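Local coordinates for alcohol dehydrogenase (Aeropyrum pernix, PDB 1H2B), which probably catalyses the NAD-dependent oxidation of alcohols as a member of the zinc-containing alcohol dehydrogenase family, at residues I171-A176 with M259-S264; V190-V195 with I201-L206. One frame throughout, in Å; residues are numbered along the deposited sequence.

Both contacts lie in the coenzyme-binding part of the chain, around its parallel sheet, their centres about 8 Å apart, and both touch NAJ. Contact 2 comes wholly within the sequence interval between the two segments of contact 1: helix 166-181 leads into strand 189-193 and helix 197-209, and strand 255-260 follows later. Strands 189-193 and 255-260 are parallel neighbours in the six-stranded sheet, so the two contacts pack helices onto adjacent strands. They also meet directly, through the probable hydrogen bonds Met259 N to Ala191 O and Phe261 N to Val193 O. The Phe261 ring, packed on Ala202, links the two packings, while the loops after both strands reach the dinucleotide.

Contact 1: I171-A176 with M259-S264; sequences ITAYRA and MDFVGS. With NAJ (nicotinamide-adenine-dinucleotide (acidic form)), chain I.
At the C-terminal end of strand 255-260, where the Rossmann sheet opens onto the dinucleotide, Phe261 and Met259 pack against helix 166-181 through Ala173 and Ala176. Phe261 meets the helix obliquely: CE2 lies 3.9 Å from Ala173 CA, and CZ is 4.0 Å from Ala176 CB. The same ring also packs on Leu198 and Ala202 of helix 197-209, so it fills the junction of two helices and the strand end. Met259 bends at its thioether (chi3 77°), and this turn brings CE to 3.6 Å from Ala176 CB, beside that residue's carbonyl. No hydrogen bond joins the segments; the small alanines let the larger side chains approach the helix backbone.

The coenzyme touches both sides. Thr172 has its methyl opposite the backbone N and OG1 hydrogen-bonded to the Asp168 carbonyl O, and CG2 stands 3.4 Å from NAJ O7N at the carboxamide. Replacing Thr172 with glycine would probably open a gap beside the nicotinamide and leave the Asp168 carbonyl without this donor. Beyond the strand, Val262 O accepts a 2.9 Å hydrogen bond from the ribose hydroxyl NAJ O3D. Asp260 OD1 fixes the turn, gripping Val262 N nearly end-on and Gly263 N from above the carboxylate plane. An Asx turn thus presents a backbone carbonyl to the nicotinamide ribose at the edge of a Rossmann-type NAD site.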
ATOM      1  N   ILE B 171       2.875 -19.494 -11.336  1.00 12.23           N
ATOM      2  CA  ILE B 171       3.465 -18.457 -10.470  1.00 12.64           C
ATOM      3  C   ILE B 171       3.365 -17.085 -11.202  1.00 14.61           C
ATOM      4  O   ILE B 171       3.080 -16.072 -10.554  1.00 14.06           O
ATOM      5  CB  ILE B 171       4.897 -18.832 -10.036  1.00 13.49           C
ATOM      6  CG1 ILE B 171       5.430 -17.789  -9.046  1.00 16.11           C
ATOM      7  CG2 ILE B 171       5.846 -18.980 -11.269  1.00 16.19           C
ATOM      8  CD1 ILE B 171       6.911 -17.964  -8.691  1.00 18.68           C
ATOM      9  N   THR B 172       3.581 -17.087 -12.519  1.00 13.59           N
ATOM     10  CA  THR B 172       3.505 -15.829 -13.279  1.00 12.69           C
ATOM     11  C   THR B 172       2.077 -15.277 -13.229  1.00 14.24           C
ATOM     12  O   THR B 172       1.856 -14.065 -12.976  1.00 13.90           O
ATOM     13  CB  THR B 172       3.945 -16.051 -14.726  1.00 13.18           C
ATOM     14  OG1 THR B 172       5.269 -16.581 -14.728  1.00 13.16           O
ATOM     15  CG2 THR B 172       3.973 -14.702 -15.477  1.00 14.70           C
ATOM     16  N   ALA B 173       1.077 -16.146 -13.456  1.00 14.46           N
ATOM     17  CA  ALA B 173      -0.303 -15.696 -13.375  1.00 13.48           C
ATOM     18  C   ALA B 173      -0.612 -15.200 -11.957  1.00 11.20           C
ATOM     19  O   ALA B 173      -1.292 -14.198 -11.808  1.00 14.16           O
ATOM     20  CB  ALA B 173      -1.270 -16.843 -13.778  1.00 13.80           C
ATOM     21  N   TYR B 174      -0.081 -15.871 -10.933  1.00 13.46           N
ATOM     22  CA  TYR B 174      -0.369 -15.505  -9.542  1.00 11.92           C
ATOM     23  C   TYR B 174       0.205 -14.155  -9.135  1.00 12.58           C
ATOM     24  O   TYR B 174      -0.531 -13.320  -8.567  1.00 14.43           O
ATOM     25  CB  TYR B 174       0.171 -16.644  -8.607  1.00 14.16           C
ATOM     26  CG  TYR B 174      -0.139 -16.411  -7.167  1.00 13.69           C
ATOM     27  CD1 TYR B 174       0.870 -16.048  -6.283  1.00 13.21           C
ATOM     28  CD2 TYR B 174      -1.439 -16.605  -6.696  1.00 16.08           C
ATOM     29  CE1 TYR B 174       0.597 -15.827  -4.957  1.00 15.83           C
ATOM     30  CE2 TYR B 174      -1.738 -16.394  -5.365  1.00 16.91           C
ATOM     31  CZ  TYR B 174      -0.709 -15.994  -4.507  1.00 17.99           C
ATOM     32  OH  TYR B 174      -1.027 -15.796  -3.172  1.00 18.43           O
ATOM     33  N   ARG B 175       1.478 -13.900  -9.481  1.00 13.25           N
ATOM     34  CA  ARG B 175       2.035 -12.570  -9.214  1.00 13.57           C
ATOM     35  C   ARG B 175       1.271 -11.500  -9.957  1.00 13.48           C
ATOM     36  O   ARG B 175       0.979 -10.422  -9.401  1.00 15.26           O
ATOM     37  CB  ARG B 175       3.515 -12.496  -9.572  1.00 12.63           C
ATOM     38  CG  ARG B 175       4.146 -11.136  -9.228  1.00 13.36           C
ATOM     39  CD  ARG B 175       5.622 -11.204  -9.495  1.00 14.33           C
ATOM     40  NE  ARG B 175       6.390  -9.983  -9.294  1.00 14.84           N
ATOM     41  CZ  ARG B 175       7.097  -9.696  -8.213  1.00 16.63           C
ATOM     42  NH1 ARG B 175       7.086 -10.489  -7.151  1.00 15.70           N
ATOM     43  NH2 ARG B 175       7.830  -8.600  -8.174  1.00 16.86           N
ATOM     44  N   ALA B 176       0.908 -11.774 -11.214  1.00 12.50           N
ATOM     45  CA  ALA B 176       0.169 -10.785 -11.969  1.00 11.02           C
ATOM     46  C   ALA B 176      -1.204 -10.527 -11.378  1.00 13.40           C
ATOM     47  O   ALA B 176      -1.665  -9.396 -11.375  1.00 14.22           O
ATOM     48  CB  ALA B 176       0.072 -11.268 -13.460  1.00 13.59           C
ATOM     49  N   MET B 259      -5.286  -7.657 -18.472  1.00 11.42           N
ATOM     50  CA  MET B 259      -4.100  -8.492 -18.256  1.00 11.39           C
ATOM     51  C   MET B 259      -3.781  -9.147 -19.577  1.00 13.69           C
ATOM     52  O   MET B 259      -4.589  -9.898 -20.083  1.00 14.23           O
ATOM     53  CB  MET B 259      -4.401  -9.560 -17.181  1.00 14.10           C
ATOM     54  CG  MET B 259      -4.888  -8.917 -15.841  1.00 11.83           C
ATOM     55  SD  MET B 259      -5.043 -10.159 -14.601  1.00 15.20           S
ATOM     56  CE  MET B 259      -3.339 -10.416 -14.140  1.00 15.25           C
ATOM     57  N   ASP B 260      -2.610  -8.833 -20.158  1.00 11.69           N
ATOM     58  CA  ASP B 260      -2.276  -9.416 -21.457  1.00 14.13           C
ATOM     59  C   ASP B 260      -1.415 -10.650 -21.232  1.00 14.70           C
ATOM     60  O   ASP B 260      -0.232 -10.516 -20.863  1.00 13.70           O
ATOM     61  CB  ASP B 260      -1.502  -8.386 -22.280  1.00 13.27           C
ATOM     62  CG  ASP B 260      -1.203  -8.885 -23.667  1.00 18.38           C
ATOM     63  OD1 ASP B 260      -1.352 -10.098 -23.906  1.00 15.47           O
ATOM     64  OD2 ASP B 260      -0.836  -8.107 -24.571  1.00 21.46           O
ATOM     65  N   PHE B 261      -2.048 -11.831 -21.363  1.00 12.26           N
ATOM     66  CA  PHE B 261      -1.352 -13.120 -21.284  1.00 12.91           C
ATOM     67  C   PHE B 261      -1.103 -13.714 -22.666  1.00 15.88           C
ATOM     68  O   PHE B 261      -1.060 -14.939 -22.820  1.00 15.98           O
ATOM     69  CB  PHE B 261      -2.186 -14.106 -20.416  1.00 12.44           C
ATOM     70  CG  PHE B 261      -2.158 -13.779 -18.972  1.00 13.15           C
ATOM     71  CD1 PHE B 261      -3.241 -13.158 -18.338  1.00 13.03           C
ATOM     72  CD2 PHE B 261      -1.068 -14.172 -18.206  1.00 14.22           C
ATOM     73  CE1 PHE B 261      -3.208 -12.917 -16.928  1.00 13.90           C
ATOM     74  CE2 PHE B 261      -1.007 -13.894 -16.809  1.00 12.73           C
ATOM     75  CZ  PHE B 261      -2.124 -13.300 -16.165  1.00 11.59           C
ATOM     76  N   VAL B 262      -0.943 -12.828 -23.658  1.00 13.41           N
ATOM     77  CA  VAL B 262      -0.624 -13.247 -25.043  1.00 13.08           C
ATOM     78  C   VAL B 262       0.702 -12.595 -25.483  1.00 16.33           C
ATOM     79  O   VAL B 262       1.679 -13.298 -25.850  1.00 18.23           O
ATOM     80  CB  VAL B 262      -1.715 -12.790 -26.012  1.00 12.85           C
ATOM     81  CG1 VAL B 262      -1.424 -13.378 -27.437  1.00 15.90           C
ATOM     82  CG2 VAL B 262      -3.114 -13.244 -25.519  1.00 15.01           C
ATOM     83  N   GLY B 263       0.723 -11.258 -25.492  1.00 15.73           N
ATOM     84  CA  GLY B 263       1.958 -10.552 -25.787  1.00 18.12           C
ATOM     85  C   GLY B 263       2.244 -10.367 -27.260  1.00 19.29           C
ATOM     86  O   GLY B 263       3.300  -9.839 -27.599  1.00 18.70           O
ATOM     87  N   SER B 264       1.321 -10.774 -28.134  1.00 18.71           N
ATOM     88  CA  SER B 264       1.524 -10.532 -29.577  1.00 17.75           C
ATOM     89  C   SER B 264       1.343  -9.062 -29.924  1.00 15.89           C
ATOM     90  O   SER B 264       0.762  -8.278 -29.143  1.00 16.10           O
ATOM     91  CB  SER B 264       0.534 -11.335 -30.418  1.00 17.60           C
ATOM     92  OG  SER B 264      -0.820 -10.925 -30.138  1.00 18.23           O
TER
HETATM   93  PA  NAJ I1361      -0.117 -19.900 -24.894  1.00 17.71           P
HETATM   94  O1A NAJ I1361       0.329 -20.101 -26.315  1.00 18.35           O
HETATM   95  O2A NAJ I1361      -0.507 -21.122 -24.046  1.00 17.12           O
HETATM   96  O5B NAJ I1361      -1.428 -18.994 -24.798  1.00 17.76           O
HETATM   97  C5B NAJ I1361      -1.635 -17.851 -25.638  1.00 17.01           C
HETATM   98  C4B NAJ I1361      -3.146 -17.708 -25.705  1.00 15.34           C
HETATM   99  O4B NAJ I1361      -3.418 -16.455 -26.364  1.00 14.23           O
HETATM  100  C3B NAJ I1361      -3.841 -18.839 -26.464  1.00 15.86           C
HETATM  101  O3B NAJ I1361      -4.960 -19.365 -25.732  1.00 18.05           O
HETATM  102  C2B NAJ I1361      -4.237 -18.080 -27.723  1.00 17.90           C
HETATM  103  O2B NAJ I1361      -5.358 -18.648 -28.418  1.00 18.14           O
HETATM  104  C1B NAJ I1361      -4.532 -16.659 -27.222  1.00 16.05           C
HETATM  105  N9A NAJ I1361      -4.495 -15.620 -28.250  1.00 17.34           N
HETATM  106  C8A NAJ I1361      -3.714 -15.514 -29.410  1.00 19.14           C
HETATM  107  N7A NAJ I1361      -4.007 -14.345 -30.042  1.00 17.28           N
HETATM  108  C5A NAJ I1361      -4.967 -13.710 -29.308  1.00 16.16           C
HETATM  109  C6A NAJ I1361      -5.636 -12.520 -29.456  1.00 17.04           C
HETATM  110  N6A NAJ I1361      -5.455 -11.707 -30.506  1.00 17.61           N
HETATM  111  N1A NAJ I1361      -6.513 -12.136 -28.475  1.00 15.51           N
HETATM  112  C2A NAJ I1361      -6.798 -12.939 -27.385  1.00 14.92           C
HETATM  113  N3A NAJ I1361      -6.154 -14.120 -27.263  1.00 13.16           N
HETATM  114  C4A NAJ I1361      -5.258 -14.497 -28.214  1.00 15.34           C
HETATM  115  O3  NAJ I1361       1.033 -19.058 -24.191  1.00 16.09           O
HETATM  116  PN  NAJ I1361       1.539 -19.099 -22.658  1.00 15.94           P
HETATM  117  O1N NAJ I1361       2.559 -20.127 -22.491  1.00 15.80           O
HETATM  118  O2N NAJ I1361       0.370 -19.070 -21.757  1.00 15.31           O
HETATM  119  O5D NAJ I1361       2.351 -17.714 -22.623  1.00 14.60           O
HETATM  120  C5D NAJ I1361       1.607 -16.502 -22.737  1.00 15.36           C
HETATM  121  C4D NAJ I1361       2.568 -15.346 -22.963  1.00 14.07           C
HETATM  122  O4D NAJ I1361       3.250 -15.091 -21.722  1.00 15.72           O
HETATM  123  C3D NAJ I1361       3.677 -15.645 -23.972  1.00 13.51           C
HETATM  124  O3D NAJ I1361       4.083 -14.400 -24.569  1.00 15.30           O
HETATM  125  C2D NAJ I1361       4.813 -16.172 -23.085  1.00 16.56           C
HETATM  126  O2D NAJ I1361       6.096 -16.090 -23.640  1.00 16.12           O
HETATM  127  C1D NAJ I1361       4.641 -15.196 -21.907  1.00 14.56           C
HETATM  128  N1N NAJ I1361       5.273 -15.526 -20.630  1.00 14.82           N
HETATM  129  C2N NAJ I1361       5.581 -14.470 -19.825  1.00 14.47           C
HETATM  130  C3N NAJ I1361       6.122 -14.697 -18.571  1.00 13.13           C
HETATM  131  C7N NAJ I1361       6.514 -13.533 -17.721  1.00 14.95           C
HETATM  132  O7N NAJ I1361       7.111 -13.855 -16.561  1.00 14.75           O
HETATM  133  N7N NAJ I1361       6.254 -12.251 -17.992  1.00 13.75           N
HETATM  134  C4N NAJ I1361       6.350 -16.020 -18.067  1.00 16.75           C
HETATM  135  C5N NAJ I1361       5.840 -17.067 -18.886  1.00 16.34           C
HETATM  136  C6N NAJ I1361       5.348 -16.816 -20.152  1.00 16.13           C

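Contact 2: V190-V195 with I201-L206; sequences VAIVGV and IAVQLL. With NAJ (nicotinamide-adenine-dinucleotide (acidic form)), chain I.
Apolar contacts alone join Ile192 and Val190 of strand 189-193 to Ala202, Val203 and Leu206 of helix 197-209, and every touching residue is buried. Ile192 is the centre. Its CG1 branch extends opposite the backbone N (chi1 -176°) and rests 3.9 Å from Ala202 CB, while CG2 meets Val203 CG2 at 3.8 Å, the two side chains crossing at about a right angle. Leu206 comes in obliquely, its CD1 3.8 Å from Ile192 CB. Toward the start of the strand, Val190 and Leu206 meet tip to tip, with Val190 CG2 4.0 Å from Leu206 CD2. Strand and helix run nearly antiparallel, at 161° with their axes 9.3 Å apart, as expected where a chain doubles back over its sheet.

The coenzyme is met at the end of the strand. Val195 N is hydrogen-bonded to Asp218 OD1, and OD2 of the same carboxylate is hydrogen-bonded to NAJ. Gly194 CA lies 3.7 Å from the adenosine ribose atom NAJ O4B, where a CB would crowd the sugar and also the preceding carbonyl O. Val193 CG1 packs against NAJ C2A of the adenine. With strand 213-218, these elements form the first beta-alpha-beta unit of a Rossmann fold, its glycine-rich turn fitting the GxGxxG pattern.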
ATOM      1  N   VAL B 190     -12.382  -6.936 -14.807  1.00 14.46           N
ATOM      2  CA  VAL B 190     -11.011  -7.304 -15.229  1.00 13.44           C
ATOM      3  C   VAL B 190     -11.123  -8.063 -16.541  1.00 15.97           C
ATOM      4  O   VAL B 190     -11.890  -9.005 -16.642  1.00 17.63           O
ATOM      5  CB  VAL B 190     -10.242  -8.072 -14.132  1.00 15.79           C
ATOM      6  CG1 VAL B 190     -10.989  -9.309 -13.613  1.00 17.57           C
ATOM      7  CG2 VAL B 190      -8.834  -8.462 -14.614  1.00 14.24           C
ATOM      8  N   ALA B 191     -10.361  -7.626 -17.547  1.00 13.12           N
ATOM      9  CA  ALA B 191     -10.250  -8.381 -18.812  1.00 13.47           C
ATOM     10  C   ALA B 191      -8.988  -9.216 -18.738  1.00 14.40           C
ATOM     11  O   ALA B 191      -7.881  -8.687 -18.526  1.00 16.60           O
ATOM     12  CB  ALA B 191     -10.124  -7.453 -19.987  1.00 14.66           C
ATOM     13  N   ILE B 192      -9.148 -10.525 -18.879  1.00 14.12           N
ATOM     14  CA  ILE B 192      -8.003 -11.434 -18.886  1.00 12.68           C
ATOM     15  C   ILE B 192      -7.882 -11.857 -20.337  1.00 12.87           C
ATOM     16  O   ILE B 192      -8.823 -12.444 -20.899  1.00 15.19           O
ATOM     17  CB  ILE B 192      -8.208 -12.616 -17.834  1.00 16.63           C
ATOM     18  CG1 ILE B 192      -6.982 -13.531 -17.761  1.00 18.09           C
ATOM     19  CG2 ILE B 192      -9.555 -13.390 -18.041  1.00 18.16           C
ATOM     20  CD1 ILE B 192      -6.785 -14.420 -18.968  1.00 17.15           C
ATOM     21  N   VAL B 193      -6.779 -11.489 -20.975  1.00 12.37           N
ATOM     22  CA  VAL B 193      -6.676 -11.638 -22.421  1.00 15.54           C
ATOM     23  C   VAL B 193      -5.702 -12.757 -22.728  1.00 14.47           C
ATOM     24  O   VAL B 193      -4.508 -12.645 -22.407  1.00 14.81           O
ATOM     25  CB  VAL B 193      -6.167 -10.314 -23.036  1.00 15.35           C
ATOM     26  CG1 VAL B 193      -5.973 -10.478 -24.556  1.00 17.05           C
ATOM     27  CG2 VAL B 193      -7.111  -9.169 -22.683  1.00 16.06           C
ATOM     28  N   GLY B 194      -6.214 -13.845 -23.355  1.00 14.39           N
ATOM     29  CA  GLY B 194      -5.408 -15.006 -23.644  1.00 14.61           C
ATOM     30  C   GLY B 194      -5.647 -16.086 -22.633  1.00 15.25           C
ATOM     31  O   GLY B 194      -5.081 -16.008 -21.544  1.00 15.39           O
ATOM     32  N   VAL B 195      -6.510 -17.047 -22.982  1.00 15.02           N
ATOM     33  CA  VAL B 195      -6.857 -18.143 -22.074  1.00 14.90           C
ATOM     34  C   VAL B 195      -5.962 -19.324 -22.411  1.00 16.74           C
ATOM     35  O   VAL B 195      -6.432 -20.415 -22.778  1.00 18.59           O
ATOM     36  CB  VAL B 195      -8.373 -18.490 -22.135  1.00 14.31           C
ATOM     37  CG1 VAL B 195      -8.741 -19.549 -21.034  1.00 15.23           C
ATOM     38  CG2 VAL B 195      -9.224 -17.247 -21.958  1.00 15.04           C
ATOM     39  N   ILE B 201      -5.061 -20.343 -16.000  1.00 15.46           N
ATOM     40  CA  ILE B 201      -4.808 -20.291 -14.576  1.00 13.92           C
ATOM     41  C   ILE B 201      -5.236 -18.958 -14.028  1.00 14.87           C
ATOM     42  O   ILE B 201      -5.886 -18.875 -12.988  1.00 15.95           O
ATOM     43  CB  ILE B 201      -3.308 -20.580 -14.271  1.00 14.93           C
ATOM     44  CG1 ILE B 201      -2.965 -21.981 -14.823  1.00 18.44           C
ATOM     45  CG2 ILE B 201      -3.065 -20.533 -12.762  1.00 17.13           C
ATOM     46  CD1 ILE B 201      -1.469 -22.364 -14.683  1.00 16.82           C
ATOM     47  N   ALA B 202      -4.913 -17.880 -14.754  1.00 14.92           N
ATOM     48  CA  ALA B 202      -5.296 -16.545 -14.279  1.00 13.31           C
ATOM     49  C   ALA B 202      -6.817 -16.402 -14.125  1.00 15.61           C
ATOM     50  O   ALA B 202      -7.265 -15.758 -13.184  1.00 16.87           O
ATOM     51  CB  ALA B 202      -4.737 -15.457 -15.199  1.00 14.77           C
ATOM     52  N   VAL B 203      -7.600 -17.016 -15.017  1.00 15.92           N
ATOM     53  CA  VAL B 203      -9.070 -16.945 -14.864  1.00 15.50           C
ATOM     54  C   VAL B 203      -9.469 -17.483 -13.497  1.00 17.27           C
ATOM     55  O   VAL B 203     -10.238 -16.833 -12.776  1.00 17.04           O
ATOM     56  CB  VAL B 203      -9.818 -17.759 -15.970  1.00 16.42           C
ATOM     57  CG1 VAL B 203     -11.357 -17.890 -15.637  1.00 16.22           C
ATOM     58  CG2 VAL B 203      -9.619 -17.121 -17.342  1.00 17.38           C
ATOM     59  N   GLN B 204      -8.942 -18.655 -13.136  1.00 17.51           N
ATOM     60  CA  GLN B 204      -9.247 -19.253 -11.842  1.00 18.47           C
ATOM     61  C   GLN B 204      -8.775 -18.379 -10.689  1.00 19.17           C
ATOM     62  O   GLN B 204      -9.473 -18.186  -9.704  1.00 19.06           O
ATOM     63  CB  GLN B 204      -8.578 -20.623 -11.702  1.00 18.92           C
ATOM     64  CG  GLN B 204      -9.007 -21.615 -12.754  1.00 19.54           C
ATOM     65  CD  GLN B 204      -8.201 -22.886 -12.656  1.00 17.64           C
ATOM     66  OE1 GLN B 204      -8.291 -23.609 -11.635  1.00 20.53           O
ATOM     67  NE2 GLN B 204      -7.360 -23.144 -13.658  1.00 19.70           N
ATOM     68  N   LEU B 205      -7.574 -17.848 -10.805  1.00 16.53           N
ATOM     69  CA  LEU B 205      -7.059 -17.039  -9.729  1.00 16.17           C
ATOM     70  C   LEU B 205      -7.814 -15.730  -9.531  1.00 17.51           C
ATOM     71  O   LEU B 205      -7.948 -15.306  -8.408  1.00 19.50           O
ATOM     72  CB  LEU B 205      -5.562 -16.760  -9.961  1.00 15.68           C
ATOM     73  CG  LEU B 205      -4.678 -17.999  -9.896  1.00 15.05           C
ATOM     74  CD1 LEU B 205      -3.241 -17.616 -10.264  1.00 14.88           C
ATOM     75  CD2 LEU B 205      -4.674 -18.561  -8.485  1.00 17.58           C
ATOM     76  N   LEU B 206      -8.268 -15.104 -10.615  1.00 17.32           N
ATOM     77  CA  LEU B 206      -9.061 -13.874 -10.509  1.00 17.87           C
ATOM     78  C   LEU B 206     -10.349 -14.176  -9.715  1.00 19.70           C
ATOM     79  O   LEU B 206     -10.788 -13.349  -8.914  1.00 19.01           O
ATOM     80  CB  LEU B 206      -9.350 -13.264 -11.867  1.00 16.38           C
ATOM     81  CG  LEU B 206      -8.144 -12.609 -12.601  1.00 17.71           C
ATOM     82  CD1 LEU B 206      -8.429 -12.436 -14.090  1.00 19.47           C
ATOM     83  CD2 LEU B 206      -7.879 -11.245 -11.871  1.00 17.26           C
TER
HETATM   84  PA  NAJ I1361      -0.117 -19.900 -24.894  1.00 17.71           P
HETATM   85  O1A NAJ I1361       0.329 -20.101 -26.315  1.00 18.35           O
HETATM   86  O2A NAJ I1361      -0.507 -21.122 -24.046  1.00 17.12           O
HETATM   87  O5B NAJ I1361      -1.428 -18.994 -24.798  1.00 17.76           O
HETATM   88  C5B NAJ I1361      -1.635 -17.851 -25.638  1.00 17.01           C
HETATM   89  C4B NAJ I1361      -3.146 -17.708 -25.705  1.00 15.34           C
HETATM   90  O4B NAJ I1361      -3.418 -16.455 -26.364  1.00 14.23           O
HETATM   91  C3B NAJ I1361      -3.841 -18.839 -26.464  1.00 15.86           C
HETATM   92  O3B NAJ I1361      -4.960 -19.365 -25.732  1.00 18.05           O
HETATM   93  C2B NAJ I1361      -4.237 -18.080 -27.723  1.00 17.90           C
HETATM   94  O2B NAJ I1361      -5.358 -18.648 -28.418  1.00 18.14           O
HETATM   95  C1B NAJ I1361      -4.532 -16.659 -27.222  1.00 16.05           C
HETATM   96  N9A NAJ I1361      -4.495 -15.620 -28.250  1.00 17.34           N
HETATM   97  C8A NAJ I1361      -3.714 -15.514 -29.410  1.00 19.14           C
HETATM   98  N7A NAJ I1361      -4.007 -14.345 -30.042  1.00 17.28           N
HETATM   99  C5A NAJ I1361      -4.967 -13.710 -29.308  1.00 16.16           C
HETATM  100  C6A NAJ I1361      -5.636 -12.520 -29.456  1.00 17.04           C
HETATM  101  N6A NAJ I1361      -5.455 -11.707 -30.506  1.00 17.61           N
HETATM  102  N1A NAJ I1361      -6.513 -12.136 -28.475  1.00 15.51           N
HETATM  103  C2A NAJ I1361      -6.798 -12.939 -27.385  1.00 14.92           C
HETATM  104  N3A NAJ I1361      -6.154 -14.120 -27.263  1.00 13.16           N
HETATM  105  C4A NAJ I1361      -5.258 -14.497 -28.214  1.00 15.34           C
HETATM  106  O3  NAJ I1361       1.033 -19.058 -24.191  1.00 16.09           O
HETATM  107  PN  NAJ I1361       1.539 -19.099 -22.658  1.00 15.94           P
HETATM  108  O1N NAJ I1361       2.559 -20.127 -22.491  1.00 15.80           O
HETATM  109  O2N NAJ I1361       0.370 -19.070 -21.757  1.00 15.31           O
HETATM  110  O5D NAJ I1361       2.351 -17.714 -22.623  1.00 14.60           O
HETATM  111  C5D NAJ I1361       1.607 -16.502 -22.737  1.00 15.36           C
HETATM  112  C4D NAJ I1361       2.568 -15.346 -22.963  1.00 14.07           C
HETATM  113  O4D NAJ I1361       3.250 -15.091 -21.722  1.00 15.72           O
HETATM  114  C3D NAJ I1361       3.677 -15.645 -23.972  1.00 13.51           C
HETATM  115  O3D NAJ I1361       4.083 -14.400 -24.569  1.00 15.30           O
HETATM  116  C2D NAJ I1361       4.813 -16.172 -23.085  1.00 16.56           C
HETATM  117  O2D NAJ I1361       6.096 -16.090 -23.640  1.00 16.12           O
HETATM  118  C1D NAJ I1361       4.641 -15.196 -21.907  1.00 14.56           C
HETATM  119  N1N NAJ I1361       5.273 -15.526 -20.630  1.00 14.82           N
HETATM  120  C2N NAJ I1361       5.581 -14.470 -19.825  1.00 14.47           C
HETATM  121  C3N NAJ I1361       6.122 -14.697 -18.571  1.00 13.13           C
HETATM  122  C7N NAJ I1361       6.514 -13.533 -17.721  1.00 14.95           C
HETATM  123  O7N NAJ I1361       7.111 -13.855 -16.561  1.00 14.75           O
HETATM  124  N7N NAJ I1361       6.254 -12.251 -17.992  1.00 13.75           N
HETATM  125  C4N NAJ I1361       6.350 -16.020 -18.067  1.00 16.75           C
HETATM  126  C5N NAJ I1361       5.840 -17.067 -18.886  1.00 16.34           C
HETATM  127  C6N NAJ I1361       5.348 -16.816 -20.152  1.00 16.13           C